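Side-chain contacts in THB11 (PDB 6TD7), which binds heme in a truncated-globin domain, here with cyanide in the distal pocket, and probably binds oxygen: residues A[16-21]-A[113-118]; A[32-37]-A[106-111]; A[36-41]-A[99-104]; A[79-84]-A[88-93]. All coordinates share one frame; numbering follows the deposited sequence.

All four contacts lie in one heme-binding globin domain, and their chemistry differs with their place. Contacts 2, 3 and 4 all use helix 92-108. Contact 2 is a surface salt bridge from it to helix 21-36; contact 3 is buried and joins a tyrosine of it to an aspartate in the loop after helix 21-36. These two neighbours touch through Lys-34 and Glu-104 and through Leu-35 and Leu-41. Contact 1, partly buried, fixes the short helix 14-17 to helix 113-123 by an ion pair beside a leucine-valine contact. Contact 4, also partly buried, lies on the proximal side of the heme and combines the iron ligand, two backbone bonds and apolar packing, its centre about 28 Å from that of contact 1.

Contact 1 of 4, residues A[16-21]-A[113-118]; sequences QRVGGL and EVLRGE
The guanidinium of Arg-17 and the carboxylate of Glu-118 meet edge to edge, their planes only 13° apart, so the two flat groups nearly share one plane. The grip is end-on and two-pronged: NH1 of Arg-17 donates to OE1 of Glu-118 at 2.8 Å, and NH2 of Arg-17 to OE2 of Glu-118 at 3.0 Å. Both oxygens offer their syn lone pairs, and the second bond is almost straight at 177°. Arg-17 gets there by a bend at chi3, while Glu-118 runs out extended from its helix; the NE of Arg-17 is held separately by the carbonyl of Gly-12. In segment 16-21 the short helix closes in a Schellman motif at Gly-19, whose positive phi suits a residue without a side chain, and Gly-20 then N-caps the next helix of the globin fold. Next to the ion pair, Leu-115 touches both Arg-17 and Val-18. Its CD2 lies 3.7 Å from NH1 of Arg-17, obliquely to the guanidinium, and its CD1 meets CG2 of Val-18 at 3.9 Å. With CG anti to the backbone N (chi1 -173°), Leu-115 spreads its two methyls between these neighbours, a branched apolar residue serving both, and it also packs on Leu-14.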
# COMPACT_ATOMS: atom_id res chain seq x y z
N GLN A 16 2.99 18.19 0.12
CA GLN A 16 3.13 19.25 1.11
C GLN A 16 2.06 19.15 2.18
O GLN A 16 2.33 19.34 3.37
CB GLN A 16 3.07 20.61 0.41
CG GLN A 16 2.92 21.83 1.32
CD GLN A 16 2.62 23.09 0.54
OE1 GLN A 16 2.33 23.04 -0.66
NE2 GLN A 16 2.71 24.24 1.21
N ARG A 17 0.82 18.86 1.77
CA ARG A 17 -0.28 18.86 2.73
C ARG A 17 -0.08 17.81 3.81
O ARG A 17 -0.31 18.09 4.99
CB ARG A 17 -1.61 18.66 1.99
CG ARG A 17 -2.07 19.93 1.27
CD ARG A 17 -3.45 19.80 0.63
NE ARG A 17 -3.41 19.08 -0.65
CZ ARG A 17 -4.06 17.95 -0.91
NH1 ARG A 17 -4.84 17.38 0.00
NH2 ARG A 17 -3.95 17.40 -2.11
N VAL A 18 0.40 16.62 3.45
CA VAL A 18 0.65 15.58 4.45
C VAL A 18 1.88 15.87 5.31
O VAL A 18 2.11 15.16 6.29
CB VAL A 18 0.81 14.20 3.78
CG1 VAL A 18 2.18 14.04 3.16
CG2 VAL A 18 0.55 13.09 4.79
N GLY A 19 2.66 16.90 4.98
CA GLY A 19 3.79 17.27 5.78
C GLY A 19 5.15 16.99 5.18
O GLY A 19 6.16 17.13 5.89
N GLY A 20 5.22 16.59 3.92
CA GLY A 20 6.49 16.46 3.24
C GLY A 20 7.02 15.04 3.21
O GLY A 20 6.43 14.09 3.73
N LEU A 21 8.20 14.93 2.60
CA LEU A 21 8.79 13.63 2.32
C LEU A 21 9.19 12.89 3.58
O LEU A 21 9.18 11.65 3.60
CB LEU A 21 10.00 13.84 1.41
CG LEU A 21 10.65 12.64 0.75
CD1 LEU A 21 9.78 12.11 -0.37
CD2 LEU A 21 12.01 13.07 0.25
N GLU A 113 -8.06 13.57 8.61
CA GLU A 113 -8.92 12.59 7.94
C GLU A 113 -9.19 12.97 6.49
O GLU A 113 -9.28 12.09 5.63
CB GLU A 113 -10.23 12.44 8.71
CG GLU A 113 -11.09 11.25 8.26
CD GLU A 113 -12.01 11.57 7.09
OE1 GLU A 113 -12.23 12.77 6.81
OE2 GLU A 113 -12.51 10.62 6.46
N VAL A 114 -9.34 14.26 6.19
CA VAL A 114 -9.66 14.65 4.82
C VAL A 114 -8.53 14.25 3.88
O VAL A 114 -8.77 13.78 2.75
CB VAL A 114 -9.97 16.16 4.74
CG1 VAL A 114 -8.72 16.99 5.02
CG2 VAL A 114 -10.56 16.52 3.38
N LEU A 115 -7.29 14.39 4.34
CA LEU A 115 -6.12 13.92 3.60
C LEU A 115 -6.09 12.40 3.51
O LEU A 115 -5.81 11.84 2.44
CB LEU A 115 -4.87 14.46 4.29
CG LEU A 115 -3.46 14.31 3.73
CD1 LEU A 115 -3.09 12.86 3.44
CD2 LEU A 115 -3.33 15.17 2.49
N ARG A 116 -6.36 11.72 4.62
CA ARG A 116 -6.34 10.27 4.60
C ARG A 116 -7.37 9.72 3.63
O ARG A 116 -7.10 8.77 2.89
CB ARG A 116 -6.59 9.72 6.01
CG ARG A 116 -5.67 10.30 7.05
CD ARG A 116 -5.65 9.44 8.30
NE ARG A 116 -6.96 9.31 8.93
CZ ARG A 116 -7.37 10.00 9.99
NH1 ARG A 116 -6.58 10.90 10.56
NH2 ARG A 116 -8.58 9.79 10.49
N GLY A 117 -8.57 10.30 3.62
CA GLY A 117 -9.59 9.83 2.71
C GLY A 117 -9.18 10.01 1.26
O GLY A 117 -9.43 9.14 0.42
N GLU A 118 -8.55 11.14 0.94
CA GLU A 118 -8.06 11.38 -0.41
C GLU A 118 -7.05 10.31 -0.83
O GLU A 118 -7.15 9.74 -1.92
CB GLU A 118 -7.43 12.77 -0.47
CG GLU A 118 -6.83 13.16 -1.81
CD GLU A 118 -6.16 14.52 -1.74
OE1 GLU A 118 -6.42 15.25 -0.76
OE2 GLU A 118 -5.37 14.85 -2.65

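Contact 2 of 4, residues A[32-37]-A[106-111]; sequences YRKLYA and MTELGA. With CYN (cyanide ion), chain C.
Lys-34 and Glu-108 form a salt bridge at the surface, joining helix 21-36 to the last turn of helix 92-108, their CA atoms 11.7 Å apart. The two chains come from opposite directions and meet at their charged ends. NZ of Lys-34 lies 2.6 Å from OE2 of Glu-108, approaching on the syn side and 17° out of the carboxylate plane. A bend at chi4 (-73°) turns the ammonium aside at the end of an otherwise extended lysine. Both residues are long and flexible enough to bridge the distance. Just beyond Glu-108 the helix ends in a Schellman motif at Gly-110. The same helix 21-36 carries Tyr-32 on another side, where its OH donates to N of the bound cyanide at 2.8 Å; Leu-53 and Gln-57 complete that pocket. NZ of Lys-34 also forms a salt bridge with Glu-104, one turn before Glu-108 and itself paired with Lys-100. Replacing Lys-34 by an alanine would probably fall hardest on Glu-108, whose carboxylate would lose this cation, while Glu-104 would keep Lys-100. An ammonium between two carboxylates, with a second one nearby, is likely to offset their mutual repulsion and favour the charged forms.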
# COMPACT_ATOMS: atom_id res chain seq x y z
N TYR A 32 4.73 -0.79 7.31
CA TYR A 32 5.38 -2.10 7.26
C TYR A 32 5.56 -2.69 8.65
O TYR A 32 5.46 -3.91 8.82
CB TYR A 32 6.71 -2.02 6.53
CG TYR A 32 6.53 -2.06 5.03
CD1 TYR A 32 6.18 -3.24 4.39
CD2 TYR A 32 6.68 -0.92 4.27
CE1 TYR A 32 6.00 -3.28 3.02
CE2 TYR A 32 6.50 -0.95 2.90
CZ TYR A 32 6.16 -2.12 2.28
OH TYR A 32 5.99 -2.12 0.92
N ARG A 33 5.80 -1.86 9.66
CA ARG A 33 5.88 -2.38 11.02
C ARG A 33 4.57 -3.06 11.42
O ARG A 33 4.58 -4.16 11.98
CB ARG A 33 6.24 -1.26 11.99
CG ARG A 33 7.06 -1.72 13.18
CD ARG A 33 8.11 -0.68 13.57
NE ARG A 33 7.49 0.54 14.05
CZ ARG A 33 7.77 1.77 13.61
NH1 ARG A 33 8.68 1.97 12.67
NH2 ARG A 33 7.13 2.80 14.14
N LYS A 34 3.44 -2.41 11.12
CA LYS A 34 2.15 -3.01 11.43
C LYS A 34 1.92 -4.30 10.64
O LYS A 34 1.41 -5.29 11.18
CB LYS A 34 1.03 -2.01 11.13
CG LYS A 34 1.01 -0.82 12.08
CD LYS A 34 0.25 0.36 11.48
CE LYS A 34 0.12 1.50 12.47
NZ LYS A 34 -0.86 1.20 13.56
N LEU A 35 2.27 -4.30 9.35
CA LEU A 35 2.07 -5.48 8.51
C LEU A 35 2.76 -6.70 9.11
O LEU A 35 2.15 -7.76 9.26
CB LEU A 35 2.60 -5.25 7.10
CG LEU A 35 1.83 -4.48 6.03
CD1 LEU A 35 2.43 -4.84 4.66
CD2 LEU A 35 0.34 -4.74 6.05
N TYR A 36 4.05 -6.56 9.40
CA TYR A 36 4.85 -7.69 9.86
C TYR A 36 4.48 -8.12 11.28
O TYR A 36 4.82 -9.23 11.68
CB TYR A 36 6.33 -7.34 9.78
CG TYR A 36 6.93 -7.54 8.41
CD1 TYR A 36 6.83 -6.56 7.43
CD2 TYR A 36 7.61 -8.72 8.09
CE1 TYR A 36 7.38 -6.75 6.17
CE2 TYR A 36 8.16 -8.91 6.84
CZ TYR A 36 8.04 -7.92 5.89
OH TYR A 36 8.58 -8.11 4.64
N ALA A 37 3.81 -7.26 12.03
CA ALA A 37 3.33 -7.59 13.36
C ALA A 37 1.96 -8.27 13.35
O ALA A 37 1.48 -8.67 14.41
CB ALA A 37 3.26 -6.33 14.22
N MET A 106 -0.97 6.79 8.75
CA MET A 106 -1.19 8.21 8.50
C MET A 106 -1.82 8.89 9.70
O MET A 106 -1.44 10.02 10.06
CB MET A 106 -2.06 8.40 7.26
CG MET A 106 -1.34 8.19 5.93
SD MET A 106 -2.36 8.62 4.52
CE MET A 106 -3.65 7.39 4.67
N THR A 107 -2.78 8.24 10.35
CA THR A 107 -3.41 8.82 11.53
C THR A 107 -2.38 9.06 12.63
O THR A 107 -2.34 10.13 13.25
CB THR A 107 -4.53 7.92 12.04
OG1 THR A 107 -5.52 7.72 11.02
CG2 THR A 107 -5.18 8.52 13.29
N GLU A 108 -1.56 8.05 12.90
CA GLU A 108 -0.62 8.11 14.02
C GLU A 108 0.48 9.14 13.81
O GLU A 108 1.10 9.57 14.78
CB GLU A 108 -0.01 6.73 14.25
CG GLU A 108 -0.99 5.78 14.92
CD GLU A 108 -0.63 4.32 14.76
OE1 GLU A 108 0.57 3.98 14.78
OE2 GLU A 108 -1.57 3.51 14.61
N LEU A 109 0.72 9.57 12.57
CA LEU A 109 1.70 10.61 12.29
C LEU A 109 1.07 11.99 12.15
O LEU A 109 1.79 12.96 11.87
CB LEU A 109 2.50 10.24 11.03
CG LEU A 109 3.52 9.14 11.33
CD1 LEU A 109 3.88 8.33 10.10
CD2 LEU A 109 4.77 9.75 11.96
N GLY A 110 -0.24 12.11 12.35
CA GLY A 110 -0.89 13.40 12.40
C GLY A 110 -1.57 13.87 11.14
O GLY A 110 -1.95 15.04 11.07
N ALA A 111 -1.75 13.00 10.15
CA ALA A 111 -2.44 13.42 8.93
C ALA A 111 -3.93 13.55 9.19
O ALA A 111 -4.53 12.65 9.79
CB ALA A 111 -2.19 12.43 7.80
C CYN C . 3.21 -4.43 -0.34
N CYN C . 4.21 -4.07 0.13

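Contact 3 of 4, residues A[36-41]-A[99-104]; sequences YADPQL and MKYFEE
Asp-38, in the loop that leaves helix 21-36, reaches across to the hydroxyl of Tyr-101 on helix 92-108. The aspartate has CG anti to its own backbone N (chi1 -177°), which carries the carboxylate toward the helix and the tyrosine's edge. There the OH of Tyr-101 donates to OD2 of Asp-38 over a very short 2.5 Å. The carboxylate lies near the plane of the ring but is turned 66° against it. The other oxygen, OD1, faces back into the loop and accepts two backbone N-H groups: N of Gln-40 at 2.8 Å and N of Leu-41 at 3.1 Å, reaching it from opposite faces of the carboxylate plane, both on the anti side. This is an Asx turn with an Asx motif, the short acidic side chain folding the chain just before helix 42-45. An alanine at Asp-38 would probably leave the Tyr-101 hydroxyl and the N-H groups of Gln-40 and Leu-41 without their acceptor. Farther along, CD1 of Leu-41 lies near the plane of the Tyr-101 ring, 4.0 Å from CE2 of that tyrosine. Leu-41 also packs on Leu-35 and touches the heme, so this residue of the loop helps line the heme pocket. With three donors shared between its two oxygens, the buried carboxylate of Asp-38 is probably stabilised as the anion.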
# COMPACT_ATOMS: atom_id res chain seq x y z
N TYR A 36 4.05 -6.56 9.40
CA TYR A 36 4.85 -7.69 9.86
C TYR A 36 4.48 -8.12 11.28
O TYR A 36 4.82 -9.23 11.68
CB TYR A 36 6.33 -7.34 9.78
CG TYR A 36 6.93 -7.54 8.41
CD1 TYR A 36 6.83 -6.56 7.43
CD2 TYR A 36 7.61 -8.72 8.09
CE1 TYR A 36 7.38 -6.75 6.17
CE2 TYR A 36 8.16 -8.91 6.84
CZ TYR A 36 8.04 -7.92 5.89
OH TYR A 36 8.58 -8.11 4.64
N ALA A 37 3.81 -7.26 12.03
CA ALA A 37 3.33 -7.59 13.36
C ALA A 37 1.96 -8.27 13.35
O ALA A 37 1.48 -8.67 14.41
CB ALA A 37 3.26 -6.33 14.22
N ASP A 38 1.34 -8.41 12.19
CA ASP A 38 -0.01 -8.97 12.15
C ASP A 38 0.05 -10.48 11.93
O ASP A 38 0.68 -10.94 10.97
CB ASP A 38 -0.83 -8.32 11.04
CG ASP A 38 -2.26 -8.81 11.02
OD1 ASP A 38 -2.50 -9.94 10.55
OD2 ASP A 38 -3.15 -8.05 11.47
N PRO A 39 -0.62 -11.28 12.77
CA PRO A 39 -0.47 -12.74 12.66
C PRO A 39 -1.14 -13.35 11.44
O PRO A 39 -0.80 -14.48 11.07
CB PRO A 39 -1.10 -13.26 13.96
CG PRO A 39 -2.08 -12.21 14.35
CD PRO A 39 -1.48 -10.90 13.90
N GLN A 40 -2.09 -12.65 10.80
CA GLN A 40 -2.68 -13.16 9.57
C GLN A 40 -1.84 -12.81 8.34
O GLN A 40 -1.81 -13.58 7.38
CB GLN A 40 -4.11 -12.63 9.40
CG GLN A 40 -4.75 -12.83 8.02
CD GLN A 40 -5.07 -14.29 7.69
OE1 GLN A 40 -5.13 -15.14 8.58
NE2 GLN A 40 -5.27 -14.58 6.41
N LEU A 41 -1.16 -11.66 8.36
CA LEU A 41 -0.38 -11.24 7.21
C LEU A 41 1.04 -11.79 7.22
O LEU A 41 1.66 -11.88 6.16
CB LEU A 41 -0.34 -9.71 7.13
CG LEU A 41 -1.71 -9.04 7.08
CD1 LEU A 41 -1.56 -7.54 6.98
CD2 LEU A 41 -2.55 -9.58 5.92
N MET A 99 -4.87 -2.04 4.07
CA MET A 99 -5.35 -0.67 3.92
C MET A 99 -5.67 -0.04 5.27
O MET A 99 -5.41 1.15 5.48
CB MET A 99 -6.56 -0.63 2.98
CG MET A 99 -6.13 -0.49 1.51
SD MET A 99 -7.46 -0.52 0.29
CE MET A 99 -8.47 -1.88 0.88
N LYS A 100 -6.22 -0.82 6.20
CA LYS A 100 -6.41 -0.33 7.56
C LYS A 100 -5.09 0.15 8.15
O LYS A 100 -5.02 1.23 8.75
CB LYS A 100 -7.03 -1.43 8.43
CG LYS A 100 -7.27 -1.07 9.90
CD LYS A 100 -6.65 -2.10 10.86
CE LYS A 100 -7.58 -2.43 12.02
NZ LYS A 100 -6.91 -2.25 13.34
N TYR A 101 -4.03 -0.64 7.98
CA TYR A 101 -2.75 -0.30 8.58
C TYR A 101 -2.11 0.91 7.93
O TYR A 101 -1.43 1.70 8.61
CB TYR A 101 -1.81 -1.50 8.50
CG TYR A 101 -2.14 -2.61 9.46
CD1 TYR A 101 -2.56 -2.33 10.75
CD2 TYR A 101 -2.04 -3.94 9.08
CE1 TYR A 101 -2.87 -3.34 11.64
CE2 TYR A 101 -2.34 -4.96 9.96
CZ TYR A 101 -2.75 -4.65 11.24
OH TYR A 101 -3.06 -5.65 12.13
N PHE A 102 -2.29 1.09 6.62
CA PHE A 102 -1.77 2.29 5.98
C PHE A 102 -2.49 3.52 6.50
O PHE A 102 -1.87 4.56 6.76
CB PHE A 102 -1.91 2.18 4.46
CG PHE A 102 -1.06 3.15 3.71
CD1 PHE A 102 -1.53 4.42 3.44
CD2 PHE A 102 0.20 2.79 3.27
CE1 PHE A 102 -0.75 5.32 2.74
CE2 PHE A 102 0.99 3.68 2.58
CZ PHE A 102 0.51 4.95 2.31
N GLU A 103 -3.81 3.41 6.67
CA GLU A 103 -4.59 4.51 7.24
C GLU A 103 -4.19 4.79 8.68
O GLU A 103 -4.10 5.95 9.10
CB GLU A 103 -6.08 4.17 7.15
CG GLU A 103 -7.01 5.22 7.70
CD GLU A 103 -8.44 4.71 7.82
OE1 GLU A 103 -9.37 5.45 7.43
OE2 GLU A 103 -8.63 3.57 8.30
N GLU A 104 -3.98 3.73 9.48
CA GLU A 104 -3.54 3.92 10.85
C GLU A 104 -2.20 4.64 10.91
O GLU A 104 -1.98 5.51 11.76
CB GLU A 104 -3.42 2.56 11.56
CG GLU A 104 -4.75 1.90 11.89
CD GLU A 104 -4.59 0.62 12.68
OE1 GLU A 104 -5.63 0.03 13.05
OE2 GLU A 104 -3.44 0.19 12.94

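Contact 4 of 4, residues A[79-84]-A[88-93]; sequences IAHLRI and RGFSPE. With HEM (protoporphyrin IX containing Fe), chain B.
The carbonyl oxygen of Ile-84 is gripped by two backbone N-H groups, N of Arg-88 at 2.9 Å and N of Phe-90 at 3.1 Å. They reach it from opposite faces of the carbonyl plane, and the Phe-90 bond is the straighter at 162°. Gly-89, with positive phi, lets the chain leave the helix between them. Phe-90 then has CG anti to the backbone N (chi1 -170°), which brings its ring alongside Ile-84 and against the porphyrin. CD1 of Ile-84 sits over one face of the phenyl ring, 3.7 Å from its centroid, in a CH-pi contact that suits a slim methyl to a flat ring; the same methyl lies 3.6 Å from CHB of the heme. CZ of Phe-90 is 3.5 Å from C3B of the heme. The imidazole of His-81 has its plane within 11° of the phenyl's, the rings offset with centroids 5.7 Å apart. NE2 of His-81 binds the heme iron at 2.2 Å and its ND1 is hydrogen-bonded to the carbonyl of Val-77, which together probably fix the ring's rotation. The guanidinium of Arg-88 forms a salt bridge with Asp-47. An axial histidine flanked by apolar side chains packed against the porphyrin is the proximal heme site of the globin fold.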
# COMPACT_ATOMS: atom_id res chain seq x y z
N ILE A 79 -0.02 -9.11 -10.78
CA ILE A 79 1.15 -9.93 -11.06
C ILE A 79 2.07 -9.96 -9.84
O ILE A 79 2.56 -11.02 -9.45
CB ILE A 79 1.88 -9.41 -12.31
CG1 ILE A 79 1.02 -9.65 -13.56
CG2 ILE A 79 3.25 -10.05 -12.43
CD1 ILE A 79 0.69 -11.10 -13.82
N ALA A 80 2.28 -8.80 -9.22
CA ALA A 80 3.19 -8.73 -8.09
C ALA A 80 2.73 -9.61 -6.93
O ALA A 80 3.55 -10.22 -6.24
CB ALA A 80 3.34 -7.28 -7.62
N HIS A 81 1.42 -9.70 -6.71
CA HIS A 81 0.88 -10.46 -5.59
C HIS A 81 0.41 -11.85 -5.97
O HIS A 81 -0.13 -12.56 -5.11
CB HIS A 81 -0.28 -9.71 -4.93
CG HIS A 81 0.09 -8.36 -4.39
ND1 HIS A 81 0.11 -7.23 -5.17
CD2 HIS A 81 0.46 -7.98 -3.15
CE1 HIS A 81 0.48 -6.20 -4.43
NE2 HIS A 81 0.70 -6.63 -3.20
N LEU A 82 0.61 -12.28 -7.22
CA LEU A 82 -0.06 -13.49 -7.68
C LEU A 82 0.54 -14.75 -7.07
O LEU A 82 -0.15 -15.76 -6.93
CB LEU A 82 -0.04 -13.56 -9.21
CG LEU A 82 -0.91 -14.66 -9.83
CD1 LEU A 82 -2.36 -14.55 -9.37
CD2 LEU A 82 -0.85 -14.66 -11.36
N ARG A 83 1.83 -14.71 -6.70
CA ARG A 83 2.43 -15.84 -6.02
C ARG A 83 1.77 -16.09 -4.66
O ARG A 83 1.38 -17.22 -4.35
CB ARG A 83 3.93 -15.62 -5.83
CG ARG A 83 4.75 -15.62 -7.11
CD ARG A 83 6.12 -15.00 -6.87
NE ARG A 83 6.02 -13.56 -6.63
CZ ARG A 83 6.23 -12.62 -7.55
NH1 ARG A 83 6.57 -12.94 -8.79
NH2 ARG A 83 6.10 -11.34 -7.22
N ILE A 84 1.64 -15.05 -3.84
CA ILE A 84 1.06 -15.29 -2.52
C ILE A 84 -0.43 -15.57 -2.63
O ILE A 84 -1.00 -16.27 -1.79
CB ILE A 84 1.35 -14.13 -1.54
CG1 ILE A 84 0.95 -12.76 -2.11
CG2 ILE A 84 2.83 -14.12 -1.18
CD1 ILE A 84 0.92 -11.68 -1.05
N ARG A 88 -0.47 -19.10 -1.26
CA ARG A 88 -0.77 -18.93 0.16
C ARG A 88 -2.16 -18.38 0.44
O ARG A 88 -2.50 -18.17 1.61
CB ARG A 88 0.28 -18.00 0.79
CG ARG A 88 1.69 -18.30 0.32
CD ARG A 88 2.74 -17.72 1.24
NE ARG A 88 4.09 -18.00 0.75
CZ ARG A 88 5.20 -17.58 1.34
NH1 ARG A 88 5.13 -16.85 2.45
NH2 ARG A 88 6.38 -17.88 0.82
N GLY A 89 -2.97 -18.13 -0.59
CA GLY A 89 -4.34 -17.72 -0.37
C GLY A 89 -4.54 -16.27 0.02
O GLY A 89 -5.59 -15.94 0.57
N PHE A 90 -3.56 -15.41 -0.24
CA PHE A 90 -3.74 -13.96 -0.08
C PHE A 90 -5.09 -13.54 -0.65
O PHE A 90 -5.39 -13.81 -1.82
CB PHE A 90 -2.60 -13.23 -0.79
CG PHE A 90 -2.53 -11.75 -0.51
CD1 PHE A 90 -2.38 -11.29 0.78
CD2 PHE A 90 -2.58 -10.83 -1.55
CE1 PHE A 90 -2.29 -9.93 1.04
CE2 PHE A 90 -2.49 -9.48 -1.30
CZ PHE A 90 -2.34 -9.03 -0.00
N SER A 91 -5.89 -12.88 0.17
CA SER A 91 -7.31 -12.67 -0.09
C SER A 91 -7.68 -11.20 -0.00
O SER A 91 -6.94 -10.39 0.57
CB SER A 91 -8.15 -13.46 0.92
OG SER A 91 -7.99 -12.94 2.23
N PRO A 92 -8.83 -10.82 -0.56
CA PRO A 92 -9.29 -9.44 -0.39
C PRO A 92 -9.35 -8.99 1.05
O PRO A 92 -9.10 -7.81 1.35
CB PRO A 92 -10.69 -9.47 -1.03
CG PRO A 92 -10.62 -10.57 -2.03
CD PRO A 92 -9.70 -11.61 -1.45
N GLU A 93 -9.68 -9.90 1.97
CA GLU A 93 -9.73 -9.53 3.38
C GLU A 93 -8.34 -9.21 3.93
O GLU A 93 -8.22 -8.35 4.80
CB GLU A 93 -10.39 -10.66 4.18
CG GLU A 93 -11.84 -10.87 3.81
CD GLU A 93 -12.05 -12.04 2.87
OE1 GLU A 93 -13.00 -12.82 3.10
OE2 GLU A 93 -11.26 -12.20 1.91
CHA HEM B . 4.47 -6.00 -3.99
CHB HEM B . 2.58 -8.54 -0.28
CHC HEM B . -0.59 -5.00 0.73
CHD HEM B . 0.98 -2.63 -3.28
C1A HEM B . 4.27 -7.00 -3.05
C2A HEM B . 5.05 -8.21 -2.86
C3A HEM B . 4.51 -8.88 -1.83
C4A HEM B . 3.37 -8.14 -1.34
CMA HEM B . 4.99 -10.23 -1.25
CAA HEM B . 6.30 -8.68 -3.64
CBA HEM B . 6.05 -8.76 -5.13
CGA HEM B . 7.36 -8.96 -5.85
O1A HEM B . 7.33 -9.38 -7.03
O2A HEM B . 8.44 -8.71 -5.24
C1B HEM B . 1.60 -7.79 0.34
C2B HEM B . 0.91 -8.14 1.57
C3B HEM B . 0.03 -7.18 1.85
C4B HEM B . 0.13 -6.17 0.82
CMB HEM B . 1.15 -9.42 2.39
CAB HEM B . -0.91 -7.17 3.08
CBB HEM B . -1.96 -6.36 3.16
C1C HEM B . -0.40 -4.06 -0.27
C2C HEM B . -1.10 -2.81 -0.33
C3C HEM B . -0.70 -2.16 -1.42
C4C HEM B . 0.31 -2.95 -2.10
CMC HEM B . -2.16 -2.33 0.69
CAC HEM B . -1.24 -0.77 -1.82
CBC HEM B . -1.41 -0.48 -3.11
C1D HEM B . 2.10 -3.28 -3.75
C2D HEM B . 3.03 -2.78 -4.74
C3D HEM B . 3.98 -3.70 -4.94
C4D HEM B . 3.72 -4.83 -4.07
CMD HEM B . 2.91 -1.40 -5.44
CAD HEM B . 5.20 -3.59 -5.87
CBD HEM B . 4.91 -3.98 -7.31
CGD HEM B . 6.19 -3.64 -8.03
O1D HEM B . 6.26 -2.54 -8.64
O2D HEM B . 7.14 -4.45 -7.94
NA HEM B . 3.26 -7.00 -2.11
NB HEM B . 1.10 -6.57 -0.08
NC HEM B . 0.46 -4.12 -1.36
ND HEM B . 2.56 -4.54 -3.37
FE HEM B . 1.87 -5.52 -1.75